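PDB 3LMM: transcriptional regulator from Corynebacterium diphtheriae, which is of unknown function but probably regulates transcription, combining a Schlafen AlbA_2 region, a histidine-kinase-type ATPase-like region and C-terminal helix-turn-helix family regions. Local coordinates for residues Arg316-Asp321 against Val333-Gly337; Arg237-Leu242 against Gln267-Leu271; Leu306-Ile310 against Tyr363-Val369; Phe174-Ala178 against Tyr356-Ala360. The contacts are given in a common frame with arbitrary orientation. Residues are numbered along the deposited sequence.

Contact 1: Arg316-Asp321 against Val333-Gly337; sequences RSEPID and VRSPG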
loop_
_atom_site.group_PDB
_atom_site.type_symbol
_atom_site.label_atom_id
_atom_site.label_comp_id
_atom_site.label_asym_id
_atom_site.label_seq_id
_atom_site.Cartn_x
_atom_site.Cartn_y
_atom_site.Cartn_z
ATOM N N ARG A 316 -20.729 2.378 12.086
ATOM C CA ARG A 316 -21.233 3.566 12.752
ATOM C C ARG A 316 -22.197 4.320 11.855
ATOM O O ARG A 316 -22.149 4.190 10.633
ATOM C CB ARG A 316 -20.088 4.478 13.189
ATOM C CG ARG A 316 -19.593 4.184 14.593
ATOM C CD ARG A 316 -18.076 4.201 14.637
ATOM N NE ARG A 316 -17.514 5.050 15.691
ATOM C CZ ARG A 316 -17.969 6.265 15.992
ATOM N NH1 ARG A 316 -19.003 6.792 15.340
ATOM N NH2 ARG A 316 -17.368 6.966 16.933
ATOM N N SER A 317 -23.081 5.104 12.462
ATOM C CA SER A 317 -24.074 5.853 11.702
ATOM C C SER A 317 -23.487 7.090 11.064
ATOM O O SER A 317 -23.455 7.225 9.837
ATOM C CB SER A 317 -25.226 6.255 12.617
ATOM O OG SER A 317 -25.858 5.111 13.171
ATOM N N GLU A 318 -23.019 7.988 11.922
ATOM C CA GLU A 318 -22.434 9.249 11.498
ATOM C C GLU A 318 -21.567 9.139 10.230
ATOM O O GLU A 318 -20.702 8.276 10.121
ATOM C CB GLU A 318 -21.665 9.883 12.681
ATOM C CG GLU A 318 -20.717 8.970 13.507
ATOM C CD GLU A 318 -21.381 8.206 14.666
ATOM O OE1 GLU A 318 -21.915 7.097 14.433
ATOM O OE2 GLU A 318 -21.357 8.724 15.809
ATOM N N PRO A 319 -21.812 10.017 9.244
ATOM C CA PRO A 319 -21.071 10.021 7.981
ATOM C C PRO A 319 -19.661 10.561 8.113
ATOM O O PRO A 319 -19.316 11.205 9.101
ATOM C CB PRO A 319 -21.913 10.922 7.079
ATOM C CG PRO A 319 -23.265 10.952 7.750
ATOM C CD PRO A 319 -22.904 10.996 9.198
ATOM N N ILE A 320 -18.846 10.280 7.106
ATOM C CA ILE A 320 -17.492 10.786 7.080
ATOM C C ILE A 320 -17.741 12.281 6.977
ATOM O O ILE A 320 -18.424 12.740 6.053
ATOM C CB ILE A 320 -16.734 10.316 5.817
ATOM C CG1 ILE A 320 -16.620 8.785 5.811
ATOM C CG2 ILE A 320 -15.366 10.964 5.760
ATOM C CD1 ILE A 320 -16.080 8.194 4.508
ATOM N N ASP A 321 -17.218 13.030 7.937
ATOM C CA ASP A 321 -17.381 14.476 7.955
ATOM C C ASP A 321 -16.179 15.083 7.263
ATOM O O ASP A 321 -15.060 14.986 7.771
ATOM C CB ASP A 321 -17.448 14.979 9.408
ATOM C CG ASP A 321 -17.602 16.489 9.511
ATOM O OD1 ASP A 321 -17.573 17.027 10.647
ATOM O OD2 ASP A 321 -17.756 17.142 8.455
ATOM N N VAL A 333 -10.723 15.776 6.940
ATOM C CA VAL A 333 -11.538 14.586 6.721
ATOM C C VAL A 333 -11.640 13.742 7.991
ATOM O O VAL A 333 -10.738 12.965 8.306
ATOM C CB VAL A 333 -10.969 13.705 5.590
ATOM C CG1 VAL A 333 -11.775 12.418 5.475
ATOM C CG2 VAL A 333 -11.004 14.464 4.283
ATOM N N ARG A 334 -12.751 13.907 8.706
ATOM C CA ARG A 334 -13.020 13.176 9.935
ATOM C C ARG A 334 -13.756 11.890 9.594
ATOM O O ARG A 334 -14.808 11.933 8.960
ATOM C CB ARG A 334 -13.897 14.010 10.865
ATOM C CG ARG A 334 -13.214 15.198 11.508
ATOM C CD ARG A 334 -14.233 16.278 11.860
ATOM N NE ARG A 334 -13.669 17.317 12.716
ATOM C CZ ARG A 334 -13.452 17.166 14.019
ATOM N NH1 ARG A 334 -13.759 16.019 14.618
ATOM N NH2 ARG A 334 -12.916 18.156 14.725
ATOM N N SER A 335 -13.215 10.750 10.013
ATOM C CA SER A 335 -13.859 9.465 9.745
ATOM C C SER A 335 -14.211 8.684 11.006
ATOM O O SER A 335 -13.380 8.509 11.900
ATOM C CB SER A 335 -12.969 8.607 8.858
ATOM O OG SER A 335 -12.865 9.166 7.569
ATOM N N PRO A 336 -15.451 8.180 11.080
ATOM C CA PRO A 336 -15.872 7.418 12.255
ATOM C C PRO A 336 -14.999 6.189 12.496
ATOM O O PRO A 336 -14.736 5.396 11.584
ATOM C CB PRO A 336 -17.312 7.055 11.922
ATOM C CG PRO A 336 -17.286 6.933 10.432
ATOM C CD PRO A 336 -16.493 8.152 10.040
ATOM N N GLY A 337 -14.549 6.036 13.737
ATOM C CA GLY A 337 -13.712 4.904 14.097
ATOM C C GLY A 337 -12.327 5.360 14.501
ATOM O O GLY A 337 -11.991 6.533 14.350
#
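Backbone pairing sets the register of a beta hairpin, and side chains pack round it; the open end of the hairpin of strands 320-325 and 330-336 illustrates both. Three residues carry most of the contact: P336, D321 and R334. D321 and R334 make an antiparallel hydrogen-bonded pair, with D321 N donating to R334 O at 2.8 Å and R334 N returning the bond to D321 O at 2.7 Å. Their side chains leave the sheet on the same face, but the carboxylate does not grip its neighbour: D321 OD1 lies 4.4 Å from R334 NE and well out of the guanidinium plane, and its salt bridge goes to R323. R334 has a weak, long ion pair with E402 on the next strand.

P336, whose nitrogen carries no proton, works through its ring. P336 CD lies 4.1 Å from I320 CA, P336 CG is 3.7 Å from E318 O, and the guanidinium of R316 lies with one face over P336 C and G337 N, R316 NE being 3.7 Å from G337 N. I320 fills the neighbouring space, its CG2 3.9 Å from V333 CG1, and touches A308 of helix 298-311.

Directional main-chain bonds thus fix the strand register at one end, while at the other van der Waals contact with a proline ring takes over, and charge contributes only a diffuse attraction between the paired D321 and R334.

Contact 2: Arg237-Leu242 against Gln267-Leu271; sequences RTAIEL and QLDYL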
loop_
_atom_site.group_PDB
_atom_site.type_symbol
_atom_site.label_atom_id
_atom_site.label_comp_id
_atom_site.label_asym_id
_atom_site.label_seq_id
_atom_site.Cartn_x
_atom_site.Cartn_y
_atom_site.Cartn_z
ATOM N N ARG A 237 -28.643 5.934 3.477
ATOM C CA ARG A 237 -28.063 6.836 4.464
ATOM C C ARG A 237 -26.835 7.524 3.905
ATOM O O ARG A 237 -26.220 7.049 2.958
ATOM C CB ARG A 237 -27.711 6.098 5.759
ATOM C CG ARG A 237 -26.281 5.619 5.934
ATOM C CD ARG A 237 -26.001 5.597 7.423
ATOM N NE ARG A 237 -24.782 4.912 7.851
ATOM C CZ ARG A 237 -24.508 3.633 7.609
ATOM N NH1 ARG A 237 -23.373 3.102 8.060
ATOM N NH2 ARG A 237 -25.354 2.888 6.897
ATOM N N THR A 238 -26.492 8.659 4.487
ATOM C CA THR A 238 -25.350 9.401 4.021
ATOM C C THR A 238 -24.073 8.748 4.484
ATOM O O THR A 238 -23.897 8.460 5.669
ATOM C CB THR A 238 -25.426 10.828 4.513
ATOM O OG1 THR A 238 -26.555 11.455 3.899
ATOM C CG2 THR A 238 -24.165 11.591 4.162
ATOM N N ALA A 239 -23.177 8.494 3.540
ATOM C CA ALA A 239 -21.912 7.858 3.874
ATOM C C ALA A 239 -20.852 8.905 4.127
ATOM O O ALA A 239 -20.021 8.761 5.023
ATOM C CB ALA A 239 -21.481 6.936 2.743
ATOM N N ILE A 240 -20.907 9.972 3.341
ATOM C CA ILE A 240 -19.934 11.046 3.451
ATOM C C ILE A 240 -20.583 12.341 2.983
ATOM O O ILE A 240 -21.433 12.330 2.095
ATOM C CB ILE A 240 -18.707 10.719 2.559
ATOM C CG1 ILE A 240 -17.598 11.718 2.777
ATOM C CG2 ILE A 240 -19.107 10.705 1.091
ATOM C CD1 ILE A 240 -16.281 11.210 2.311
ATOM N N GLU A 241 -20.213 13.459 3.593
ATOM C CA GLU A 241 -20.792 14.738 3.186
ATOM C C GLU A 241 -19.799 15.876 3.366
ATOM O O GLU A 241 -18.862 15.769 4.149
ATOM C CB GLU A 241 -22.066 15.009 3.986
ATOM C CG GLU A 241 -21.877 14.906 5.487
ATOM C CD GLU A 241 -23.143 15.213 6.263
ATOM O OE1 GLU A 241 -24.175 14.534 6.039
ATOM O OE2 GLU A 241 -23.104 16.130 7.114
ATOM N N LEU A 242 -20.014 16.967 2.642
ATOM C CA LEU A 242 -19.114 18.109 2.704
ATOM C C LEU A 242 -19.732 19.372 3.293
ATOM O O LEU A 242 -20.908 19.667 3.068
ATOM C CB LEU A 242 -18.582 18.418 1.302
ATOM C CG LEU A 242 -17.692 19.653 1.093
ATOM C CD1 LEU A 242 -16.316 19.434 1.739
ATOM C CD2 LEU A 242 -17.546 19.908 -0.395
ATOM N N GLN A 267 -22.152 8.020 -4.006
ATOM C CA GLN A 267 -21.883 9.039 -3.021
ATOM C C GLN A 267 -20.447 9.510 -3.111
ATOM O O GLN A 267 -20.180 10.702 -2.997
ATOM C CB GLN A 267 -22.217 8.524 -1.624
ATOM C CG GLN A 267 -23.706 8.567 -1.333
ATOM C CD GLN A 267 -24.029 8.143 0.083
ATOM O OE1 GLN A 267 -23.474 8.674 1.051
ATOM N NE2 GLN A 267 -24.943 7.189 0.215
ATOM N N LEU A 268 -19.514 8.594 -3.334
ATOM C CA LEU A 268 -18.111 9.003 -3.445
ATOM C C LEU A 268 -17.968 9.986 -4.605
ATOM O O LEU A 268 -17.413 11.075 -4.451
ATOM C CB LEU A 268 -17.207 7.806 -3.710
ATOM C CG LEU A 268 -15.779 8.222 -4.060
ATOM C CD1 LEU A 268 -14.925 8.346 -2.797
ATOM C CD2 LEU A 268 -15.187 7.177 -4.998
ATOM N N ASP A 269 -18.476 9.583 -5.766
ATOM C CA ASP A 269 -18.413 10.430 -6.933
ATOM C C ASP A 269 -19.025 11.798 -6.642
ATOM O O ASP A 269 -18.403 12.829 -6.887
ATOM C CB ASP A 269 -19.144 9.784 -8.106
ATOM C CG ASP A 269 -19.169 10.680 -9.325
ATOM O OD1 ASP A 269 -18.063 11.053 -9.792
ATOM O OD2 ASP A 269 -20.279 11.008 -9.811
ATOM N N TYR A 270 -20.243 11.804 -6.116
ATOM C CA TYR A 270 -20.935 13.044 -5.820
ATOM C C TYR A 270 -20.062 13.982 -4.997
ATOM O O TYR A 270 -20.053 15.185 -5.237
ATOM C CB TYR A 270 -22.228 12.748 -5.073
ATOM C CG TYR A 270 -23.202 13.903 -5.029
ATOM C CD1 TYR A 270 -23.933 14.272 -6.157
ATOM C CD2 TYR A 270 -23.411 14.615 -3.851
ATOM C CE1 TYR A 270 -24.853 15.323 -6.108
ATOM C CE2 TYR A 270 -24.325 15.664 -3.793
ATOM C CZ TYR A 270 -25.042 16.011 -4.923
ATOM O OH TYR A 270 -25.946 17.046 -4.849
ATOM N N LEU A 271 -19.326 13.439 -4.031
ATOM C CA LEU A 271 -18.452 14.264 -3.200
ATOM C C LEU A 271 -17.248 14.746 -4.016
ATOM O O LEU A 271 -16.911 15.930 -3.994
ATOM C CB LEU A 271 -17.979 13.465 -1.988
ATOM C CG LEU A 271 -18.209 14.159 -0.647
ATOM C CD1 LEU A 271 -17.425 15.441 -0.615
ATOM C CD2 LEU A 271 -19.699 14.433 -0.455
#
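A single amide side chain can satisfy two groups of a neighbouring backbone at once, and Q267 is a clear case. It projects from helix 264-278 toward the segment leading into strand 240-245, where its NE2 donates to R237 O at 3.0 Å and its OE1 accepts from A239 N at 2.5 Å, short for such a bond. The peptide groups on both sides of T238 are therefore tied to one residue just ahead of the strand. NE2 also bonds K262 O, so the amide joins this point to the approach to its own helix.

One position on, L268 turns away from the strand and packs instead on L306 and M309 of helix 298-311. A helical turn after Q267, L271 comes back to the same face of the helix, as its backbone bond to Q267 O (N to O, 3.0 Å) requires. It is the apolar counterpart of the glutamine: L271 CG lies 4.0 Å from I240 CG2, L271 CD2 reaches 3.7 Å from I240 O, and L271 CD1 sits 3.7 Å from L242 CB. V322 of the adjacent strand extends this greasy surface.

The axes of strand 240-242 and helix 267-271 run nearly parallel, 14° apart, with a closest approach of 8.6 Å. This is the packing expected of a helix layer on a mixed sheet, consistent with the two-layer alpha/beta sandwich of histidine-kinase-type ATPases suggested by the family.

Contact 3: Leu306-Ile310 against Tyr363-Val369; sequences LNAMI and YRALGLV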
loop_
_atom_site.group_PDB
_atom_site.type_symbol
_atom_site.label_atom_id
_atom_site.label_comp_id
_atom_site.label_asym_id
_atom_site.label_seq_id
_atom_site.Cartn_x
_atom_site.Cartn_y
_atom_site.Cartn_z
ATOM N N LEU A 306 -10.792 8.275 -0.715
ATOM C CA LEU A 306 -10.896 6.834 -0.812
ATOM C C LEU A 306 -10.431 6.191 0.479
ATOM O O LEU A 306 -10.994 5.201 0.929
ATOM C CB LEU A 306 -10.045 6.316 -1.961
ATOM C CG LEU A 306 -10.519 6.795 -3.312
ATOM C CD1 LEU A 306 -9.520 6.402 -4.363
ATOM C CD2 LEU A 306 -11.892 6.211 -3.613
ATOM N N ASN A 307 -9.405 6.767 1.084
ATOM C CA ASN A 307 -8.882 6.196 2.296
ATOM C C ASN A 307 -9.914 6.054 3.385
ATOM O O ASN A 307 -10.002 5.006 4.031
ATOM C CB ASN A 307 -7.686 6.993 2.783
ATOM C CG ASN A 307 -6.466 6.120 2.963
ATOM O OD1 ASN A 307 -6.131 5.309 2.084
ATOM N ND2 ASN A 307 -5.786 6.275 4.103
ATOM N N ALA A 308 -10.701 7.100 3.596
ATOM C CA ALA A 308 -11.752 7.063 4.607
ATOM C C ALA A 308 -12.847 6.103 4.136
ATOM O O ALA A 308 -13.265 5.217 4.871
ATOM C CB ALA A 308 -12.321 8.457 4.797
HETATM N N MSE A 309 -13.279 6.283 2.892
HETATM C CA MSE A 309 -14.322 5.466 2.283
HETATM C C MSE A 309 -14.054 3.968 2.393
HETATM O O MSE A 309 -14.968 3.155 2.276
HETATM C CB MSE A 309 -14.445 5.844 0.812
HETATM C CG MSE A 309 -15.814 5.678 0.230
HETATM SE SE MSE A 309 -17.014 6.903 1.060
HETATM C CE MSE A 309 -18.652 6.025 0.488
ATOM N N ILE A 310 -12.794 3.618 2.619
ATOM C CA ILE A 310 -12.365 2.228 2.719
ATOM C C ILE A 310 -12.085 1.766 4.142
ATOM O O ILE A 310 -12.357 0.622 4.479
ATOM C CB ILE A 310 -11.086 2.006 1.872
ATOM C CG1 ILE A 310 -11.430 2.155 0.387
ATOM C CG2 ILE A 310 -10.474 0.653 2.163
ATOM C CD1 ILE A 310 -10.261 1.936 -0.555
ATOM N N TYR A 363 -12.230 -2.491 -3.907
ATOM C CA TYR A 363 -11.854 -1.202 -4.507
ATOM C C TYR A 363 -10.660 -1.373 -5.446
ATOM O O TYR A 363 -10.554 -0.678 -6.454
ATOM C CB TYR A 363 -11.522 -0.176 -3.415
ATOM C CG TYR A 363 -12.713 0.604 -2.910
ATOM C CD1 TYR A 363 -13.183 1.729 -3.590
ATOM C CD2 TYR A 363 -13.360 0.226 -1.742
ATOM C CE1 TYR A 363 -14.272 2.465 -3.106
ATOM C CE2 TYR A 363 -14.444 0.947 -1.250
ATOM C CZ TYR A 363 -14.898 2.068 -1.929
ATOM O OH TYR A 363 -15.958 2.778 -1.388
ATOM N N ARG A 364 -9.771 -2.299 -5.096
ATOM C CA ARG A 364 -8.602 -2.603 -5.905
ATOM C C ARG A 364 -9.086 -3.222 -7.204
ATOM O O ARG A 364 -8.620 -2.874 -8.289
ATOM C CB ARG A 364 -7.705 -3.614 -5.195
ATOM C CG ARG A 364 -6.466 -3.041 -4.539
ATOM C CD ARG A 364 -5.545 -2.363 -5.554
ATOM N NE ARG A 364 -5.078 -3.255 -6.615
ATOM C CZ ARG A 364 -4.157 -2.922 -7.516
ATOM N NH1 ARG A 364 -3.596 -1.719 -7.487
ATOM N NH2 ARG A 364 -3.806 -3.789 -8.457
ATOM N N ALA A 365 -10.025 -4.153 -7.074
ATOM C CA ALA A 365 -10.592 -4.856 -8.214
ATOM C C ALA A 365 -11.195 -3.884 -9.214
ATOM O O ALA A 365 -11.106 -4.107 -10.422
ATOM C CB ALA A 365 -11.639 -5.845 -7.736
ATOM N N LEU A 366 -11.804 -2.810 -8.706
ATOM C CA LEU A 366 -12.407 -1.772 -9.551
ATOM C C LEU A 366 -11.343 -0.840 -10.116
ATOM O O LEU A 366 -11.615 -0.039 -11.009
ATOM C CB LEU A 366 -13.406 -0.932 -8.758
ATOM C CG LEU A 366 -14.821 -1.465 -8.591
ATOM C CD1 LEU A 366 -15.357 -1.876 -9.935
ATOM C CD2 LEU A 366 -14.823 -2.628 -7.654
ATOM N N GLY A 367 -10.132 -0.953 -9.580
ATOM C CA GLY A 367 -9.034 -0.127 -10.034
ATOM C C GLY A 367 -9.191 1.295 -9.549
ATOM O O GLY A 367 -8.935 2.238 -10.297
ATOM N N LEU A 368 -9.602 1.459 -8.298
ATOM C CA LEU A 368 -9.786 2.787 -7.748
ATOM C C LEU A 368 -8.757 3.167 -6.692
ATOM O O LEU A 368 -8.723 4.310 -6.240
ATOM C CB LEU A 368 -11.188 2.903 -7.172
ATOM C CG LEU A 368 -12.360 3.119 -8.134
ATOM C CD1 LEU A 368 -12.200 2.372 -9.434
ATOM C CD2 LEU A 368 -13.604 2.659 -7.416
ATOM N N VAL A 369 -7.919 2.214 -6.300
ATOM C CA VAL A 369 -6.889 2.472 -5.299
ATOM C C VAL A 369 -5.616 1.701 -5.627
ATOM O O VAL A 369 -5.663 0.702 -6.334
ATOM C CB VAL A 369 -7.351 2.038 -3.897
ATOM C CG1 VAL A 369 -6.398 2.590 -2.839
ATOM C CG2 VAL A 369 -8.760 2.512 -3.641
#
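The Y363 ring lies under I310, whose CG1 stands 3.8 Å from the ring centroid and 24° off its normal, a CH-pi contact over the face. The same CG1 is 3.5 Å from Y363 CD2. Further out along the ring, the selenomethionine M309 brings its CG to 3.3 Å from Y363 OH, and L306 CD2 grazes CE1 of the ring at 4.5 Å. Three side chains of one helical turn thus meet the same side of the ring, and I310 alone sits over its face.

What follows the tyrosine shows how a helix end can double back to enlarge a contact. A Schellman motif with G367 at positive phi finishes helix 357-365: L368 N bonds to Y363 O at 3.0 Å and G367 N to R364 O at 2.8 Å. The reversal returns V369 to the same partner helix, with CG2 3.5 Å from I310 CD1 and 4.0 Å from L306 CD1.

R364 takes no part; it forms a salt bridge with E142. No hydrogen bond crosses the interface, and its cohesion therefore comes from shape, aliphatic contact and the polarisable ring.

Contact 4: Phe174-Ala178 against Tyr356-Ala360; sequences FDPMA and YPALA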
loop_
_atom_site.group_PDB
_atom_site.type_symbol
_atom_site.label_atom_id
_atom_site.label_comp_id
_atom_site.label_asym_id
_atom_site.label_seq_id
_atom_site.Cartn_x
_atom_site.Cartn_y
_atom_site.Cartn_z
ATOM N N PHE A 174 -12.418 -14.965 9.054
ATOM C CA PHE A 174 -13.686 -14.334 8.752
ATOM C C PHE A 174 -13.534 -12.883 8.315
ATOM O O PHE A 174 -13.044 -12.042 9.070
ATOM C CB PHE A 174 -14.627 -14.435 9.958
ATOM C CG PHE A 174 -15.957 -13.771 9.744
ATOM C CD1 PHE A 174 -16.777 -14.147 8.679
ATOM C CD2 PHE A 174 -16.357 -12.724 10.564
ATOM C CE1 PHE A 174 -17.970 -13.484 8.427
ATOM C CE2 PHE A 174 -17.544 -12.054 10.324
ATOM C CZ PHE A 174 -18.353 -12.431 9.253
ATOM N N ASP A 175 -13.924 -12.601 7.075
ATOM C CA ASP A 175 -13.868 -11.233 6.558
ATOM C C ASP A 175 -15.287 -10.734 6.527
ATOM O O ASP A 175 -16.016 -10.964 5.565
ATOM C CB ASP A 175 -13.283 -11.175 5.148
ATOM C CG ASP A 175 -11.781 -11.280 5.145
ATOM O OD1 ASP A 175 -11.159 -10.887 6.163
ATOM O OD2 ASP A 175 -11.220 -11.736 4.121
ATOM N N PRO A 176 -15.693 -10.021 7.579
ATOM C CA PRO A 176 -17.057 -9.505 7.647
ATOM C C PRO A 176 -17.575 -8.845 6.369
ATOM O O PRO A 176 -18.719 -9.073 5.964
ATOM C CB PRO A 176 -16.997 -8.552 8.841
ATOM C CG PRO A 176 -15.549 -8.163 8.913
ATOM C CD PRO A 176 -14.844 -9.432 8.629
HETATM N N MSE A 177 -16.723 -8.063 5.720
HETATM C CA MSE A 177 -17.113 -7.346 4.519
HETATM C C MSE A 177 -17.182 -8.249 3.291
HETATM O O MSE A 177 -17.544 -7.804 2.192
HETATM C CB MSE A 177 -16.141 -6.189 4.293
HETATM C CG MSE A 177 -16.678 -5.094 3.405
HETATM SE SE MSE A 177 -18.267 -4.239 4.113
HETATM C CE MSE A 177 -17.450 -3.100 5.422
ATOM N N ALA A 178 -16.857 -9.525 3.486
ATOM C CA ALA A 178 -16.875 -10.516 2.402
ATOM C C ALA A 178 -18.015 -11.510 2.558
ATOM O O ALA A 178 -18.261 -12.317 1.664
ATOM C CB ALA A 178 -15.541 -11.263 2.354
ATOM N N TYR A 356 -11.411 -3.492 6.806
ATOM C CA TYR A 356 -12.231 -4.379 6.017
ATOM C C TYR A 356 -11.476 -4.826 4.768
ATOM O O TYR A 356 -11.671 -4.286 3.673
ATOM C CB TYR A 356 -13.531 -3.668 5.630
ATOM C CG TYR A 356 -14.384 -3.247 6.810
ATOM C CD1 TYR A 356 -14.923 -4.196 7.667
ATOM C CD2 TYR A 356 -14.672 -1.902 7.050
ATOM C CE1 TYR A 356 -15.731 -3.831 8.734
ATOM C CE2 TYR A 356 -15.485 -1.510 8.116
ATOM C CZ TYR A 356 -16.015 -2.484 8.957
ATOM O OH TYR A 356 -16.836 -2.141 10.014
ATOM N N PRO A 357 -10.588 -5.819 4.918
ATOM C CA PRO A 357 -9.808 -6.343 3.796
ATOM C C PRO A 357 -10.693 -6.614 2.580
ATOM O O PRO A 357 -10.347 -6.241 1.469
ATOM C CB PRO A 357 -9.206 -7.627 4.369
ATOM C CG PRO A 357 -8.958 -7.255 5.783
ATOM C CD PRO A 357 -10.237 -6.524 6.162
ATOM N N ALA A 358 -11.838 -7.248 2.803
ATOM C CA ALA A 358 -12.753 -7.525 1.712
ATOM C C ALA A 358 -13.107 -6.242 0.949
ATOM O O ALA A 358 -13.024 -6.195 -0.281
ATOM C CB ALA A 358 -14.013 -8.183 2.246
ATOM N N LEU A 359 -13.489 -5.198 1.679
ATOM C CA LEU A 359 -13.869 -3.921 1.066
ATOM C C LEU A 359 -12.691 -3.347 0.310
ATOM O O LEU A 359 -12.836 -2.847 -0.807
ATOM C CB LEU A 359 -14.299 -2.914 2.140
ATOM C CG LEU A 359 -15.346 -1.817 1.883
ATOM C CD1 LEU A 359 -14.772 -0.492 2.357
ATOM C CD2 LEU A 359 -15.742 -1.750 0.421
ATOM N N ALA A 360 -11.524 -3.404 0.938
ATOM C CA ALA A 360 -10.323 -2.890 0.313
ATOM C C ALA A 360 -10.132 -3.610 -1.006
ATOM O O ALA A 360 -10.082 -2.978 -2.059
ATOM C CB ALA A 360 -9.120 -3.111 1.205
#
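A methyl group sits almost squarely on an aromatic ring: CE of the selenomethionine M177 is 3.4 Å from the centroid of Y356 and only 12° off the ring normal, a close CH-pi contact. The selenium follows obliquely at 5.0 Å from the centroid, making this a Met-aromatic pair in which the terminal methyl, rather than the chalcogen, meets the face. P176 adds a second touch at the ring edge, with CG 4.2 Å from Y356 CD1. The tyrosine is held at its far end too, since its OH hydrogen-bonds D313 O.

The rest of the contact rests on a small residue allowing close backbones. A178 and A358 have their CA atoms 5.1 Å apart and their CB atoms 3.4 Å apart, and A358 CB also lies 3.6 Å from M177 CB. M177 CG packs on L359 CB at 3.5 Å, and both side chains meet A227 of helix 226-232. D175 CB is 4.2 Å from A358 CB, while the D175 side chain rests against W165 of helix 161-171.

A178 N bonds D175 O at 2.7 Å across the 3-10 turn, and A360 N bonds Y356 O at 2.9 Å, with Y356 at the N-cap position. A Met-aromatic contact, set between a 3-10 segment and the start of helix 357-365, thus ties the connection after helix 161-171 to the region assigned to the RecG C-terminal family.

How the contacts relate
The four contacts form a continuous chain of neighbours through the alpha/beta layers. Contacts 1 and 2, with centres about 11 Å apart, meet on one mixed sheet, where strands 240-245 and 320-325 are adjacent. Helix 298-311 in contact 3 touches both, and helix 357-365 is shared by contacts 3 and 4, whose centres lie about 13 Å apart. Contacts 2 and 4, about 21 Å between centres, do not touch. In sequence, contact 4 opens first and encloses contacts 1 and 2; contact 2 closes before contact 3 opens, contact 3 encloses contact 1, and contacts 3 and 4 cross. Contact 4 thus links the connection after helix 161-171 to the sheet-and-helix core, which its family suggests is ATPase-like.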